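Local coordinates for protein galactose-binding lectin (Arachis hypogaea, PDB 2DVA) that binds D-galactose specifically, working as a homotetrameric legume lectin whose subunits carry calcium and manganese ions, at residues V118-D123 against V138-N143; L174-T179 against T186-V191; K77-A82 against G213-H218. All coordinates share one frame; numbering follows the deposited sequence.

Contact 1: V118-D123 against V138-N143; sequences VGVEFD and VGIDVN. With MN (manganese (II) ion), chain J; CA (calcium ion), chain I.
V120 and V138 touch through their CG1 methyls, 3.8 Å apart, where two neighbouring antiparallel strands run through the curved seven-stranded sheet of the legume lectin jelly roll. Both residues belong to the apolar face, which is the tightly filled side of the contact. I140 lies alongside V120 and points the same way, bringing its CD1 to 3.7 Å from CG2 of V120, while V138 sets CG2 beside the F122 ring at CD1, 3.9 Å away. Strands 173-179 and 185-191 of the second sheet close over this row, so it is sealed inside the sandwich.

The backbones are joined by two hydrogen-bonded pairs. G119 and D141 exchange both bonds, the straighter being D141 N to G119 O at 2.8 Å with 172° at the hydrogen; E121 and G139 do the same. Where the chain turns a corner at V142 and N143 the fit slackens, and these two partly exposed residues bring no side chain against the opposite strand.

The other face is polar and carries metals and water. With CG set between its backbone N and carbonyl carbon (chi1 59°) and the chain extended beyond, E121 passes G139, whose lack of a side chain keeps this path clear. Its carboxylate stands 80° to that of D141, OE1 lying 2.6 Å from D141 OD2; D141 OD1 is hydrogen-bonded to S147. D123 OD2 bridges manganese and calcium, and H137 and D132 add further manganese ligands. E121 OE2 takes manganese at 2.2 Å, and a water on the same ion donates to E121 OE1 at 2.6 Å.

Contact 2: L174-T179 against T186-V191; sequences LSVAVT and TTIAQV
V178 N donates to T186 O at 2.6 Å, the shortest bond of the contact, and the CA-H of A177 adds a much weaker approach, its CA 3.6 Å from that oxygen. V178 O accepts from T186 N in return. The same exchange recurs at V176 with I188 and at L174 with Q190, giving six backbone bonds across this antiparallel beta hairpin at the edge of the back sheet.

One face is largely apolar: L174, V176, V178 and I188 turn to the core, with T186 and Q190 on the same face at its two ends. V176 and I188 lie side by side and point the same way, with V176 CB 3.8 Å from I188 CG2. That methyl faces V176, since CG1 lies anti to the backbone N (chi1 -176°) and carries CD1 away toward the front sheet.

The opposite face is built of small residues. S175 CB and A189 CB meet at 3.8 Å, in a pair whose CA atoms are only 4.0 Å apart, and T187 CG2 rests 4.2 Å from A177 CB. Here T187 OG1 is hydrogen-bonded to S64 and D168 of the second subunit, and S175 OG makes a weak bond to its counterpart there. Small side chains, two of them with hydroxyls, on one face and mainly branched hydrocarbons on the other thus imply a strand pair that serves two interfaces: the buried core within the subunit and the joint between back sheets in the tetramer.

Contact 3: K77-A82 against G213-H218; sequences KDYDPA and GGRQIH. With GAL (beta-D-galactopyranose), chain E; MGC (methyl 2-acetamido-2-deoxy-alpha-D-galactopyranoside), chain B.
Over one face of the Y79 ring runs the extended side chain of R215, its CD 3.8 Å from the ring centroid and 14° off the normal in a CH-pi contact. The guanidinium continues this course, tilted just 15° from the ring plane, with Y79 CE1 and OH over one of its faces. At the ring's edge, near its plane, sits G213 O, 3.5 Å from Y79 CD1. The H218 ring likewise presents an edge, CE1, to A82 O. Beyond Y79, R215 is held by NH1 bonding to L37 O.

The loop 77-82 and the 213-218 segment, which leads into strand 217-229, form part of the carbohydrate site at the end of the legume lectin sandwich, occupied here by galactose linked to a methyl N-acetylgalactosaminide. G213 uses its backbone in both directions: its N donates to O4 of the N-acetylgalactosaminide at 2.7 Å, and its O accepts from D80 N at 3.0 Å. R215 N returns a weak bond to D80 O. With CG anti to the backbone N (chi1 -174°), D80 extends to the galactose, whose O6 donates to D80 OD2 at 2.9 Å. D83, N127 and S211 also bond this sugar. Further in, Q216 lays its chain along the A82 backbone, its OE1 bonded to T124, while A82 CB comes within 3.6 Å of galactose O4.

Contacts 1 and 2 face each other across the sandwich core. V120 CG2 meets V176 CG2 at 3.7 Å, and F122 CE1 lies equally close to V178 CG2, so front-sheet and back-sheet pairs pack directly. Contact 3 stands apart, its centre about 20 Å from that of contact 1 and about 26 Å from that of contact 2, yet along the chain its two segments enclose both. The metals connect contact 1 to the sugar: D123 shares calcium with N127, whose side chain also bonds galactose, and the side chain of A82 in contact 3 lies about 7 Å from that ion. Contact 2 has no direct part in the site, the side chain of I188 lying about 10 Å from the manganese ion.

Contact 1: V118-D123 against V138-N143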
# COMPACT_ATOMS: atom_id res chain seq x y z
N VAL A 118 22.76 14.97 -3.18
CA VAL A 118 21.71 15.97 -3.17
C VAL A 118 21.00 15.65 -1.86
O VAL A 118 20.67 14.49 -1.60
CB VAL A 118 20.72 15.81 -4.34
CG1 VAL A 118 19.51 16.71 -4.12
CG2 VAL A 118 21.39 16.18 -5.65
N GLY A 119 20.78 16.65 -1.01
CA GLY A 119 20.12 16.36 0.25
C GLY A 119 19.36 17.52 0.87
O GLY A 119 19.43 18.66 0.40
N VAL A 120 18.63 17.20 1.94
CA VAL A 120 17.87 18.18 2.70
C VAL A 120 18.45 18.10 4.10
O VAL A 120 18.30 17.09 4.79
CB VAL A 120 16.38 17.83 2.78
CG1 VAL A 120 15.64 18.87 3.63
CG2 VAL A 120 15.78 17.76 1.38
N GLU A 121 19.12 19.17 4.53
CA GLU A 121 19.74 19.17 5.84
C GLU A 121 18.93 19.89 6.91
O GLU A 121 18.15 20.79 6.62
CB GLU A 121 21.14 19.79 5.75
CG GLU A 121 21.13 21.21 5.24
CD GLU A 121 22.42 21.94 5.52
OE1 GLU A 121 23.47 21.56 4.96
OE2 GLU A 121 22.38 22.91 6.30
N PHE A 122 19.14 19.44 8.14
CA PHE A 122 18.49 19.98 9.33
C PHE A 122 19.69 20.29 10.20
O PHE A 122 20.12 19.49 11.04
CB PHE A 122 17.59 18.91 9.95
CG PHE A 122 16.52 18.45 9.01
CD1 PHE A 122 15.31 19.14 8.92
CD2 PHE A 122 16.74 17.38 8.16
CE1 PHE A 122 14.35 18.78 7.99
CE2 PHE A 122 15.79 17.00 7.21
CZ PHE A 122 14.59 17.70 7.13
N ASP A 123 20.24 21.46 9.94
CA ASP A 123 21.45 21.98 10.56
C ASP A 123 21.27 22.68 11.91
O ASP A 123 20.52 23.64 12.00
CB ASP A 123 22.08 22.94 9.58
CG ASP A 123 23.55 22.98 9.70
OD1 ASP A 123 24.05 22.77 10.82
OD2 ASP A 123 24.21 23.22 8.68
N VAL A 138 16.98 24.64 7.76
CA VAL A 138 16.76 23.52 6.87
C VAL A 138 17.35 24.02 5.56
O VAL A 138 17.09 25.15 5.14
CB VAL A 138 15.25 23.21 6.67
CG1 VAL A 138 15.07 22.05 5.68
CG2 VAL A 138 14.61 22.84 8.00
N GLY A 139 18.16 23.19 4.91
CA GLY A 139 18.77 23.61 3.67
C GLY A 139 18.69 22.55 2.58
O GLY A 139 18.54 21.37 2.87
N ILE A 140 18.76 23.00 1.34
CA ILE A 140 18.74 22.10 0.20
C ILE A 140 20.16 22.11 -0.32
O ILE A 140 20.66 23.16 -0.73
CB ILE A 140 17.79 22.59 -0.90
CG1 ILE A 140 16.35 22.63 -0.36
CG2 ILE A 140 17.90 21.69 -2.13
CD1 ILE A 140 15.87 21.30 0.18
N ASP A 141 20.82 20.96 -0.28
CA ASP A 141 22.20 20.87 -0.71
C ASP A 141 22.39 20.13 -2.04
O ASP A 141 21.72 19.15 -2.32
CB ASP A 141 23.03 20.16 0.36
CG ASP A 141 22.96 20.84 1.72
OD1 ASP A 141 22.50 22.01 1.79
OD2 ASP A 141 23.39 20.22 2.71
N VAL A 142 23.32 20.63 -2.85
CA VAL A 142 23.64 20.02 -4.13
C VAL A 142 25.15 19.93 -4.21
O VAL A 142 25.83 20.92 -4.51
CB VAL A 142 23.10 20.85 -5.31
CG1 VAL A 142 23.43 20.16 -6.62
CG2 VAL A 142 21.59 21.01 -5.18
N ASN A 143 25.67 18.74 -3.93
CA ASN A 143 27.11 18.47 -3.95
C ASN A 143 27.91 19.35 -2.98
O ASN A 143 29.12 19.51 -3.15
CB ASN A 143 27.67 18.65 -5.36
CG ASN A 143 27.12 17.64 -6.34
OD1 ASN A 143 26.95 16.47 -6.01
ND2 ASN A 143 26.84 18.09 -7.56
MN MN J . 23.90 24.35 6.87
CA CA I . 26.44 23.46 10.12
O HOH W 1 25.48 22.88 5.97
O HOH W 2 27.09 22.13 7.92
O HOH W 3 26.28 21.39 11.64
O HOH W 4 23.41 25.65 5.02

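Contact 2: L174-T179 against T186-V191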
# COMPACT_ATOMS: atom_id res chain seq x y z
N LEU A 174 12.09 20.25 -5.88
CA LEU A 174 12.22 19.49 -4.64
C LEU A 174 11.62 20.36 -3.54
O LEU A 174 12.22 21.37 -3.16
CB LEU A 174 13.69 19.21 -4.32
CG LEU A 174 13.92 18.51 -2.97
CD1 LEU A 174 13.41 17.08 -3.06
CD2 LEU A 174 15.40 18.51 -2.60
N SER A 175 10.45 20.00 -3.03
CA SER A 175 9.82 20.78 -1.97
C SER A 175 9.77 20.02 -0.65
O SER A 175 9.47 18.82 -0.62
CB SER A 175 8.42 21.23 -2.38
OG SER A 175 7.62 20.12 -2.71
N VAL A 176 10.06 20.72 0.43
CA VAL A 176 10.11 20.15 1.77
C VAL A 176 9.16 20.84 2.75
O VAL A 176 9.08 22.06 2.78
CB VAL A 176 11.55 20.25 2.34
CG1 VAL A 176 11.62 19.59 3.71
CG2 VAL A 176 12.55 19.64 1.37
N ALA A 177 8.46 20.03 3.54
CA ALA A 177 7.54 20.55 4.55
C ALA A 177 7.93 19.95 5.89
O ALA A 177 7.90 18.73 6.07
CB ALA A 177 6.10 20.17 4.21
N VAL A 178 8.31 20.80 6.84
CA VAL A 178 8.71 20.32 8.16
C VAL A 178 7.71 20.74 9.24
O VAL A 178 7.43 21.93 9.42
CB VAL A 178 10.11 20.86 8.54
CG1 VAL A 178 10.57 20.23 9.84
CG2 VAL A 178 11.10 20.55 7.42
N THR A 179 7.17 19.75 9.94
CA THR A 179 6.20 20.00 11.00
C THR A 179 6.91 19.95 12.35
O THR A 179 7.28 18.87 12.82
CB THR A 179 5.07 18.97 11.01
OG1 THR A 179 4.45 18.93 9.72
CG2 THR A 179 4.01 19.34 12.04
N THR A 186 7.38 24.49 8.49
CA THR A 186 8.45 25.26 7.89
C THR A 186 8.63 24.61 6.52
O THR A 186 8.66 23.38 6.43
CB THR A 186 9.75 25.12 8.71
OG1 THR A 186 9.52 25.55 10.05
CG2 THR A 186 10.88 25.95 8.09
N THR A 187 8.71 25.40 5.46
CA THR A 187 8.88 24.84 4.13
C THR A 187 10.02 25.49 3.35
O THR A 187 10.40 26.64 3.61
CB THR A 187 7.60 24.98 3.25
OG1 THR A 187 7.38 26.36 2.94
CG2 THR A 187 6.38 24.40 3.96
N ILE A 188 10.55 24.73 2.40
CA ILE A 188 11.62 25.20 1.53
C ILE A 188 11.54 24.36 0.26
O ILE A 188 11.29 23.15 0.32
CB ILE A 188 13.01 25.06 2.20
CG1 ILE A 188 14.07 25.66 1.28
CG2 ILE A 188 13.31 23.59 2.52
CD1 ILE A 188 15.44 25.80 1.93
N ALA A 189 11.70 25.01 -0.89
CA ALA A 189 11.62 24.32 -2.17
C ALA A 189 12.69 24.85 -3.11
O ALA A 189 12.99 26.04 -3.11
CB ALA A 189 10.23 24.50 -2.79
N GLN A 190 13.26 23.96 -3.91
CA GLN A 190 14.31 24.35 -4.83
C GLN A 190 14.29 23.48 -6.07
O GLN A 190 14.15 22.27 -5.98
CB GLN A 190 15.68 24.21 -4.16
CG GLN A 190 16.86 24.48 -5.07
CD GLN A 190 16.92 25.93 -5.51
OE1 GLN A 190 16.89 26.84 -4.69
NE2 GLN A 190 17.02 26.15 -6.82
N VAL A 191 14.44 24.11 -7.23
CA VAL A 191 14.49 23.38 -8.48
C VAL A 191 15.87 22.71 -8.51
O VAL A 191 16.88 23.40 -8.41
CB VAL A 191 14.37 24.34 -9.70
CG1 VAL A 191 14.67 23.59 -11.00
CG2 VAL A 191 12.97 24.94 -9.77

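Contact 3: K77-A82 against G213-H218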
# COMPACT_ATOMS: atom_id res chain seq x y z
N LYS A 77 24.66 16.40 28.11
CA LYS A 77 25.65 17.19 28.84
C LYS A 77 26.95 16.64 28.28
O LYS A 77 27.03 15.44 28.00
CB LYS A 77 25.57 16.90 30.34
N ASP A 78 27.98 17.47 28.09
CA ASP A 78 28.01 18.90 28.36
C ASP A 78 28.34 19.50 26.99
O ASP A 78 28.69 20.67 26.86
CB ASP A 78 29.17 19.23 29.31
CG ASP A 78 29.04 18.54 30.66
OD1 ASP A 78 28.72 19.24 31.65
OD2 ASP A 78 29.25 17.31 30.75
N TYR A 79 28.25 18.65 25.97
CA TYR A 79 28.55 19.01 24.60
C TYR A 79 27.59 19.99 23.95
O TYR A 79 26.42 20.09 24.33
CB TYR A 79 28.61 17.73 23.75
CG TYR A 79 29.62 16.73 24.24
CD1 TYR A 79 30.96 16.83 23.88
CD2 TYR A 79 29.24 15.70 25.11
CE1 TYR A 79 31.91 15.92 24.35
CE2 TYR A 79 30.18 14.79 25.59
CZ TYR A 79 31.51 14.90 25.21
OH TYR A 79 32.43 14.00 25.69
N ASP A 80 28.11 20.72 22.98
CA ASP A 80 27.33 21.69 22.22
C ASP A 80 26.47 20.85 21.27
O ASP A 80 26.99 19.98 20.58
CB ASP A 80 28.29 22.60 21.46
CG ASP A 80 27.58 23.75 20.76
OD1 ASP A 80 26.61 24.30 21.32
OD2 ASP A 80 28.02 24.11 19.65
N PRO A 81 25.15 21.07 21.26
CA PRO A 81 24.23 20.32 20.39
C PRO A 81 24.55 20.49 18.91
O PRO A 81 24.12 21.46 18.29
CB PRO A 81 22.86 20.89 20.76
CG PRO A 81 23.05 21.33 22.19
CD PRO A 81 24.40 21.99 22.13
N ALA A 82 25.29 19.53 18.34
CA ALA A 82 25.67 19.57 16.93
C ALA A 82 25.81 18.13 16.43
O ALA A 82 25.91 17.22 17.24
CB ALA A 82 26.98 20.33 16.78
N GLY A 213 33.80 18.70 20.37
CA GLY A 213 32.93 19.36 21.33
C GLY A 213 31.46 19.41 20.95
O GLY A 213 30.61 19.65 21.80
N GLY A 214 31.16 19.19 19.67
CA GLY A 214 29.77 19.22 19.22
C GLY A 214 29.19 17.83 19.08
O GLY A 214 29.54 17.09 18.17
N ARG A 215 28.29 17.47 20.00
CA ARG A 215 27.67 16.15 19.97
C ARG A 215 26.24 16.22 20.45
O ARG A 215 25.88 17.08 21.25
CB ARG A 215 28.45 15.16 20.86
CG ARG A 215 29.97 15.15 20.63
CD ARG A 215 30.64 13.97 21.36
NE ARG A 215 32.09 14.11 21.39
CZ ARG A 215 32.91 13.32 22.10
NH1 ARG A 215 32.41 12.33 22.83
NH2 ARG A 215 34.21 13.53 22.08
N GLN A 216 25.41 15.31 19.95
CA GLN A 216 24.01 15.25 20.36
C GLN A 216 23.42 13.96 19.84
O GLN A 216 24.00 13.29 18.99
CB GLN A 216 23.21 16.45 19.81
CG GLN A 216 23.12 16.51 18.29
CD GLN A 216 22.41 17.75 17.78
OE1 GLN A 216 22.50 18.07 16.60
NE2 GLN A 216 21.71 18.45 18.66
N ILE A 217 22.25 13.61 20.37
CA ILE A 217 21.58 12.40 19.94
C ILE A 217 20.85 12.66 18.62
O ILE A 217 20.07 13.61 18.52
CB ILE A 217 20.57 11.95 21.01
CG1 ILE A 217 21.31 11.69 22.33
CG2 ILE A 217 19.84 10.70 20.54
CD1 ILE A 217 20.42 11.25 23.48
N HIS A 218 21.13 11.85 17.61
CA HIS A 218 20.49 11.98 16.30
C HIS A 218 19.71 10.69 16.05
O HIS A 218 20.31 9.63 15.86
CB HIS A 218 21.51 12.17 15.18
CG HIS A 218 22.35 13.41 15.31
ND1 HIS A 218 23.59 13.41 15.89
CD2 HIS A 218 22.14 14.68 14.87
CE1 HIS A 218 24.12 14.62 15.81
NE2 HIS A 218 23.26 15.41 15.19
C1 GAL E . 33.37 22.34 15.65
C2 GAL E . 32.76 21.78 14.37
C3 GAL E . 31.30 22.23 14.20
C4 GAL E . 30.39 21.87 15.49
C5 GAL E . 31.03 22.60 16.72
C6 GAL E . 30.56 22.69 18.15
O2 GAL E . 33.60 22.23 13.33
O3 GAL E . 30.75 21.57 13.06
O4 GAL E . 30.42 20.47 15.80
O5 GAL E . 32.46 22.10 16.83
O6 GAL E . 30.81 23.55 19.24
O6 MGC B . 37.26 21.98 21.65
C6 MGC B . 36.12 21.78 20.85
C5 MGC B . 36.36 22.14 19.39
O5 MGC B . 37.58 21.40 18.81
C1 MGC B . 37.98 21.74 17.41
O1 MGC B . 38.31 23.15 17.35
CM MGC B . 39.65 23.71 17.93
C2 MGC B . 36.81 21.38 16.49
N2 MGC B . 37.30 21.73 15.20
C7 MGC B . 37.07 21.04 14.04
O7 MGC B . 36.82 19.81 14.01
C8 MGC B . 37.14 21.81 12.74
C3 MGC B . 35.53 22.12 16.94
O3 MGC B . 34.52 21.67 16.13
C4 MGC B . 35.11 21.81 18.45
O4 MGC B . 34.73 20.41 18.50